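Cytochrome P450 RhF (Acinetobacter radioresistens, PDB 6RO8) is represented here by its heme domain, which binds iron protoporphyrin and probably inserts oxygen into substrates as a monooxygenase or peroxygenase. Local coordinates at residues L24-K27 with G28-F31; G203-L207 with E208-E212. All coordinates share one frame; numbering follows the deposited sequence.

Contacts 1 and 2 show opposite kinds of helix end, on two different helices of the P450 heme domain: contact 1 covers the C-terminal end of helix 20-29, contact 2 the entry into helix 207-233. Their centres lie 26 Å apart, and both lie away from the heme and the bound histidine. Contact 1 is partly buried, with Leu24 and Gly28 buried and a polar Gln-Lys pair on the outside. Contact 2 is a surface contact in which Pro205 is the one buried residue among those that touch. Main-chain bonds dominate the first; side-chain amides grip the backbone in the second. Arg204, within segment 203-207, forms a salt bridge with Asp32, the residue following contact 1.

Contact 1: L24-K27 with G28-F31; sequences LQQK and GKNF
Gln26 and Lys29, one helical turn apart, run side by side in the same direction along the outer surface of helix 20-29. Lys29 begins with CB against two backbone carbonyls, those of Gln25 and Gln26, with CB 3.5 Å from Gln26 O. With CG anti to the backbone N (chi1 179°), the chain then runs out next to Gln26. Beyond CG it bends, bringing CD alongside the amide oxygen of Gln26 and CE closer still, 3.4 Å from Gln26 OE1. At the tip, Lys29 NZ gives a 2.7 Å hydrogen bond to Gln26 OE1, reaching it somewhat tilted from the amide plane. The glutamine meets it by way of a bend of its own at chi2. The local charge of the lysine would be expected to polarise this amide.

On another flank of Gln26, its CG lies 3.7 Å from Asn30 ND2, and the two amide planes are turned 68° apart. Here the helix is ending. Its regular i to i+4 bonds run from Gly28 N to Leu24 O, from Lys29 N to Gln25 O (2.8 Å) and from Asn30 N to Gln26 O (2.9 Å). Asn30 then leaves helical geometry, and the backbone tightens: Phe31 N turns to Gly28 O at 3.1 Å, while Phe31 CB rests by Lys27 O. The arrangement is a worked example of a helix terminus, with the i to i+4 bonds giving way to a final i to i+3 bond.

On the inner side, Leu24 packs on Glu48, Phe49 and Gln52 of helix 47-52, and Lys27 touches Glu48. Beyond the helix end, Phe31 O accepts a hydrogen bond from Ser58 OG, on the outermost strand 55-58 of the five-stranded mixed sheet.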
loop_
_atom_site.group_PDB
_atom_site.type_symbol
_atom_site.label_atom_id
_atom_site.label_comp_id
_atom_site.label_asym_id
_atom_site.label_seq_id
_atom_site.Cartn_x
_atom_site.Cartn_y
_atom_site.Cartn_z
ATOM N N LEU A 24 0.021 14.659 26.833
ATOM C CA LEU A 24 -0.227 14.357 25.429
ATOM C C LEU A 24 0.796 15.041 24.525
ATOM O O LEU A 24 1.267 14.454 23.545
ATOM C CB LEU A 24 -1.644 14.777 25.056
ATOM C CG LEU A 24 -2.153 14.091 23.791
ATOM C CD1 LEU A 24 -2.142 12.564 24.003
ATOM C CD2 LEU A 24 -3.540 14.601 23.418
ATOM N N GLN A 25 1.163 16.283 24.844
ATOM C CA GLN A 25 2.126 16.978 24.000
ATOM C C GLN A 25 3.478 16.295 24.047
ATOM O O GLN A 25 4.121 16.106 23.011
ATOM C CB GLN A 25 2.231 18.440 24.417
ATOM C CG GLN A 25 0.887 19.023 24.768
ATOM C CD GLN A 25 0.754 20.473 24.391
ATOM O OE1 GLN A 25 0.622 20.809 23.211
ATOM N NE2 GLN A 25 0.781 21.349 25.391
ATOM N N GLN A 26 3.907 15.877 25.234
ATOM C CA GLN A 26 5.138 15.103 25.325
ATOM C C GLN A 26 5.025 13.779 24.565
ATOM O O GLN A 26 5.955 13.389 23.849
ATOM C CB GLN A 26 5.495 14.862 26.786
ATOM C CG GLN A 26 6.954 14.505 26.980
ATOM C CD GLN A 26 7.888 15.680 26.716
ATOM O OE1 GLN A 26 9.078 15.493 26.431
ATOM N NE2 GLN A 26 7.353 16.900 26.809
ATOM N N LYS A 27 3.899 13.067 24.709
ATOM C CA LYS A 27 3.747 11.818 23.970
ATOM C C LYS A 27 3.834 12.073 22.473
ATOM O O LYS A 27 4.430 11.283 21.733
ATOM C CB LYS A 27 2.422 11.131 24.307
ATOM C CG LYS A 27 2.328 10.523 25.696
ATOM C CD LYS A 27 1.633 9.165 25.630
ATOM C CE LYS A 27 0.233 9.190 26.246
ATOM N NZ LYS A 27 0.226 8.740 27.675
ATOM N N GLY A 28 3.254 13.188 22.017
ATOM C CA GLY A 28 3.316 13.520 20.604
ATOM C C GLY A 28 4.714 13.895 20.154
ATOM O O GLY A 28 5.169 13.461 19.090
ATOM N N LYS A 29 5.412 14.708 20.953
ATOM C CA LYS A 29 6.814 14.987 20.673
ATOM C C LYS A 29 7.605 13.697 20.523
ATOM O O LYS A 29 8.452 13.577 19.631
ATOM C CB LYS A 29 7.413 15.843 21.784
ATOM C CG LYS A 29 8.887 16.160 21.571
ATOM C CD LYS A 29 9.490 16.942 22.745
ATOM C CE LYS A 29 10.619 16.164 23.424
ATOM N NZ LYS A 29 10.901 16.673 24.799
ATOM N N ASN A 30 7.320 12.707 21.359
ATOM C CA ASN A 30 8.065 11.458 21.342
ATOM C C ASN A 30 7.457 10.403 20.442
ATOM O O ASN A 30 7.868 9.245 20.515
ATOM C CB ASN A 30 8.177 10.912 22.760
ATOM C CG ASN A 30 8.973 11.818 23.645
ATOM O OD1 ASN A 30 9.945 12.411 23.195
ATOM N ND2 ASN A 30 8.568 11.947 24.901
ATOM N N PHE A 31 6.491 10.755 19.604
ATOM C CA PHE A 31 5.705 9.709 18.976
ATOM C C PHE A 31 6.563 8.943 17.980
ATOM O O PHE A 31 7.050 9.509 16.994
ATOM C CB PHE A 31 4.457 10.277 18.303
ATOM C CG PHE A 31 3.482 9.210 17.895
ATOM C CD1 PHE A 31 3.643 8.532 16.701
ATOM C CD2 PHE A 31 2.426 8.851 18.722
ATOM C CE1 PHE A 31 2.761 7.526 16.329
ATOM C CE2 PHE A 31 1.537 7.832 18.349
ATOM C CZ PHE A 31 1.717 7.167 17.155
#

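Contact 2: G203-L207 with E208-E212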
loop_
_atom_site.group_PDB
_atom_site.type_symbol
_atom_site.label_atom_id
_atom_site.label_comp_id
_atom_site.label_asym_id
_atom_site.label_seq_id
_atom_site.Cartn_x
_atom_site.Cartn_y
_atom_site.Cartn_z
ATOM N N GLY A 203 10.875 1.417 6.503
ATOM C CA GLY A 203 11.281 0.750 7.718
ATOM C C GLY A 203 12.493 1.410 8.352
ATOM O O GLY A 203 13.000 2.439 7.914
ATOM N N ARG A 204 12.947 0.781 9.427
ATOM C CA ARG A 204 14.130 1.211 10.169
ATOM C C ARG A 204 15.048 -0.000 10.262
ATOM O O ARG A 204 15.174 -0.620 11.326
ATOM C CB ARG A 204 13.745 1.753 11.549
ATOM C CG ARG A 204 14.815 2.504 12.289
ATOM C CD ARG A 204 14.296 2.942 13.670
ATOM N NE ARG A 204 13.490 4.172 13.614
ATOM C CZ ARG A 204 12.781 4.669 14.632
ATOM N NH1 ARG A 204 12.753 4.038 15.802
ATOM N NH2 ARG A 204 12.085 5.793 14.473
ATOM N N PRO A 205 15.684 -0.382 9.147
ATOM C CA PRO A 205 16.608 -1.520 9.169
ATOM C C PRO A 205 17.681 -1.358 10.232
ATOM O O PRO A 205 18.224 -0.267 10.442
ATOM C CB PRO A 205 17.217 -1.503 7.765
ATOM C CG PRO A 205 17.057 -0.096 7.324
ATOM C CD PRO A 205 15.720 0.303 7.844
ATOM N N THR A 206 17.977 -2.461 10.909
ATOM C CA THR A 206 19.044 -2.459 11.892
ATOM C C THR A 206 20.390 -2.335 11.190
ATOM O O THR A 206 20.498 -2.425 9.965
ATOM C CB THR A 206 19.008 -3.732 12.742
ATOM O OG1 THR A 206 19.425 -4.852 11.947
ATOM C CG2 THR A 206 17.599 -3.993 13.276
ATOM N N LEU A 207 21.428 -2.133 12.002
ATOM C CA LEU A 207 22.772 -1.935 11.472
ATOM C C LEU A 207 23.199 -3.102 10.589
ATOM O O LEU A 207 23.720 -2.906 9.487
ATOM C CB LEU A 207 23.747 -1.736 12.633
ATOM C CG LEU A 207 24.737 -0.577 12.472
ATOM C CD1 LEU A 207 24.063 0.647 11.852
ATOM C CD2 LEU A 207 25.412 -0.220 13.799
ATOM N N GLU A 208 22.933 -4.324 11.040
ATOM C CA GLU A 208 23.321 -5.515 10.293
ATOM C C GLU A 208 22.626 -5.583 8.937
ATOM O O GLU A 208 23.252 -5.935 7.928
ATOM C CB GLU A 208 23.017 -6.763 11.129
ATOM C CG GLU A 208 23.524 -6.697 12.588
ATOM C CD GLU A 208 22.636 -5.850 13.500
ATOM O OE1 GLU A 208 22.962 -5.711 14.700
ATOM O OE2 GLU A 208 21.616 -5.321 13.012
ATOM N N GLN A 209 21.345 -5.219 8.881
ATOM C CA GLN A 209 20.583 -5.395 7.652
ATOM C C GLN A 209 20.837 -4.318 6.616
ATOM O O GLN A 209 20.615 -4.564 5.427
ATOM C CB GLN A 209 19.093 -5.389 7.941
ATOM C CG GLN A 209 18.691 -6.132 9.152
ATOM C CD GLN A 209 17.215 -6.030 9.345
ATOM O OE1 GLN A 209 16.745 -5.303 10.217
ATOM N NE2 GLN A 209 16.461 -6.724 8.498
ATOM N N GLN A 210 21.237 -3.118 7.045
ATOM C CA GLN A 210 21.272 -1.976 6.135
ATOM C C GLN A 210 22.086 -2.283 4.883
ATOM O O GLN A 210 21.695 -1.911 3.768
ATOM C CB GLN A 210 21.820 -0.745 6.862
ATOM C CG GLN A 210 20.798 -0.099 7.798
ATOM C CD GLN A 210 21.406 0.949 8.717
ATOM O OE1 GLN A 210 22.503 1.453 8.463
ATOM N NE2 GLN A 210 20.704 1.267 9.807
ATOM N N LEU A 211 23.204 -2.989 5.038
ATOM C CA LEU A 211 23.996 -3.347 3.868
ATOM C C LEU A 211 23.246 -4.333 2.977
ATOM O O LEU A 211 23.156 -4.136 1.761
ATOM C CB LEU A 211 25.337 -3.922 4.309
ATOM C CG LEU A 211 26.479 -2.916 4.390
ATOM C CD1 LEU A 211 26.008 -1.584 4.952
ATOM C CD2 LEU A 211 27.609 -3.483 5.239
ATOM N N GLU A 212 22.704 -5.405 3.568
ATOM C CA GLU A 212 21.945 -6.379 2.790
ATOM C C GLU A 212 20.804 -5.709 2.057
ATOM O O GLU A 212 20.579 -5.968 0.870
ATOM C CB GLU A 212 21.396 -7.476 3.699
ATOM C CG GLU A 212 22.335 -7.887 4.817
ATOM C CD GLU A 212 21.790 -9.048 5.627
ATOM O OE1 GLU A 212 22.563 -9.623 6.426
ATOM O OE2 GLU A 212 20.590 -9.377 5.461
#
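The amide of Gln210 has Pro205 O at its edge, in the amide plane, and both Thr206 O and Leu207 CD1 toward one face, the methyl lying 3.8 Å from Gln210 OE1. A second amide, that of Gln209, brings its oxygen to Thr206 N, which approaches tilted 32° from the plane of that carbonyl. Together they illustrate how side chains secure the N-terminal turn of a helix, here 207-233, which, from its place in the chain order, is probably the G helix, following the F-G loop of P450s.

Thr206 N donates to Gln209 OE1 at 3.2 Å in a bond nearly straight at its hydrogen (168°). This side-chain-to-backbone bond resembles one half of a capping box. One residue earlier along the backbone, Pro205 O takes a 3.0 Å bond from Gln210 NE2, also nearly straight at its hydrogen, yet approaching from above the plane of the proline carbonyl. The side chain extends beyond CG to get there, and on the way its CG packs 3.8 Å from Pro205 CG, the two side chains crossing at about a right angle.

Thr206 O serves two amide hydrogens: Gln210 N, almost in line with the carbonyl at 3.1 Å, and Gln209 N, whose bond is weak. Earlier in the loop, Arg204 forms a salt bridge with Asp32, while Gln210 touches Cys95. Thr206 OG1, placed between the backbone N and the carbonyl carbon (chi1 71°), is modelled as a donor to Glu208 OE2 at 2.5 Å, a distance too short to be taken literally at this resolution; its methyl carbon CG2 instead sits 3.4 Å from Gln209 OE1.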